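Local coordinates for protein deoxyribodipyrimidine photo-lyase (Oryza sativa Japonica Group, PDB 3UMV) that uses light to split UV-induced cyclobutane pyrimidine dimers in DNA back into two pyrimidines, with FAD as its cofactor, at residues G291-S294 / A295-A299. Numbering follows the deposited sequence.
Sequences GHIS and AQRCA
Ser294 is the N-cap of helix 295-305, and its hydroxyl takes the place of the carbonyl that a preceding turn would have offered to the amide of Arg297. Its OG accepts a nearly straight bond from Arg297 N (3.0 Å, 168° at the hydrogen). A short polar side chain suits this position: with OG anti to the backbone N (chi1 159°), the oxygen folds back over the opening turn and also comes against Gln296 CB at 3.4 Å. The serine carbonyl begins the regular helical pattern, since Ser294 O receives Cys298 N at 3.1 Å. On the flank, Arg297 CB packs 3.7 Å from Ser294 CB before its bent chain carries the guanidinium away to salt bridges with Asp52, Glu202 and Glu301. Were alanine to stand at Ser294, the amide of Arg297 would probably lose its capping acceptor, and the start of the helix would be less firmly held. One residue earlier, both branches of Ile293 lie against the sulfur of Cys298, CD1 nearest at 3.9 Å from SG; the thiol, small and weakly polar, fits beside this aliphatic surface. The pair thus joins the residue before the cap to the first turn, much as a hydrophobic staple does. Gly291, whose positive phi (66°) is easy for glycine, closes helix 285-290 in a Schellman motif, and the loop from Gly291 to Ser294 then leads into helix 295-305. Leu253 of helix 246-254 touches both Ile293 and Cys298, while helix 310-333 packs on Ala295 through Arg324, on Cys298 through Leu320, and on Ala299 through Leu317 and Val321.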
loop_
_atom_site.group_PDB
_atom_site.type_symbol
_atom_site.label_atom_id
_atom_site.label_comp_id
_atom_site.label_asym_id
_atom_site.label_seq_id
_atom_site.Cartn_x
_atom_site.Cartn_y
_atom_site.Cartn_z
ATOM N N GLY A 291 -2.776 2.643 -5.296
ATOM C CA GLY A 291 -3.250 1.982 -6.501
ATOM C C GLY A 291 -3.357 2.898 -7.710
ATOM O O GLY A 291 -4.140 2.614 -8.631
ATOM N N HIS A 292 -2.568 3.972 -7.743
ATOM C CA HIS A 292 -2.521 4.842 -8.929
ATOM C C HIS A 292 -1.920 4.106 -10.117
ATOM O O HIS A 292 -2.153 4.464 -11.284
ATOM C CB HIS A 292 -1.672 6.087 -8.685
ATOM C CG HIS A 292 -2.216 7.011 -7.648
ATOM N ND1 HIS A 292 -3.542 7.025 -7.267
ATOM C CD2 HIS A 292 -1.606 7.980 -6.926
ATOM C CE1 HIS A 292 -3.714 7.936 -6.329
ATOM N NE2 HIS A 292 -2.561 8.547 -6.121
ATOM N N ILE A 293 -1.135 3.082 -9.816
ATOM C CA ILE A 293 -0.566 2.246 -10.855
ATOM C C ILE A 293 -0.657 0.812 -10.397
ATOM O O ILE A 293 -0.497 0.506 -9.211
ATOM C CB ILE A 293 0.900 2.621 -11.198
ATOM C CG1 ILE A 293 1.312 1.983 -12.525
ATOM C CG2 ILE A 293 1.837 2.216 -10.070
ATOM C CD1 ILE A 293 2.618 2.537 -13.074
ATOM N N SER A 294 -0.966 -0.065 -11.342
ATOM C CA SER A 294 -1.095 -1.488 -11.069
ATOM C C SER A 294 0.290 -2.116 -10.863
ATOM O O SER A 294 1.207 -1.869 -11.650
ATOM C CB SER A 294 -1.791 -2.136 -12.275
ATOM O OG SER A 294 -1.541 -3.529 -12.330
ATOM N N ALA A 295 0.462 -2.928 -9.824
ATOM C CA ALA A 295 1.741 -3.625 -9.645
ATOM C C ALA A 295 1.986 -4.591 -10.805
ATOM O O ALA A 295 3.128 -4.798 -11.204
ATOM C CB ALA A 295 1.780 -4.376 -8.338
ATOM N N GLN A 296 0.905 -5.190 -11.311
ATOM C CA GLN A 296 0.955 -6.067 -12.481
ATOM C C GLN A 296 1.443 -5.292 -13.710
ATOM O O GLN A 296 2.301 -5.780 -14.451
ATOM C CB GLN A 296 -0.425 -6.702 -12.718
ATOM C CG GLN A 296 -0.498 -7.681 -13.877
ATOM C CD GLN A 296 -1.726 -8.574 -13.802
ATOM O OE1 GLN A 296 -2.351 -8.724 -12.741
ATOM N NE2 GLN A 296 -2.087 -9.164 -14.926
ATOM N N ARG A 297 0.924 -4.079 -13.913
ATOM C CA ARG A 297 1.478 -3.197 -14.949
ATOM C C ARG A 297 2.993 -3.001 -14.800
ATOM O O ARG A 297 3.734 -3.061 -15.789
ATOM C CB ARG A 297 0.789 -1.825 -14.929
ATOM C CG ARG A 297 1.483 -0.777 -15.798
ATOM C CD ARG A 297 1.621 -1.279 -17.230
ATOM N NE ARG A 297 0.334 -1.671 -17.787
ATOM C CZ ARG A 297 0.170 -2.439 -18.857
ATOM N NH1 ARG A 297 -1.054 -2.733 -19.269
ATOM N NH2 ARG A 297 1.225 -2.917 -19.511
ATOM N N CYS A 298 3.453 -2.742 -13.575
ATOM C CA CYS A 298 4.879 -2.508 -13.345
ATOM C C CYS A 298 5.683 -3.774 -13.669
ATOM O O CYS A 298 6.766 -3.704 -14.267
ATOM C CB CYS A 298 5.123 -2.086 -11.892
ATOM S SG CYS A 298 4.448 -0.474 -11.470
ATOM N N ALA A 299 5.151 -4.924 -13.260
ATOM C CA ALA A 299 5.781 -6.213 -13.548
ATOM C C ALA A 299 5.841 -6.514 -15.051
ATOM O O ALA A 299 6.865 -6.973 -15.546
ATOM C CB ALA A 299 5.044 -7.332 -12.823
#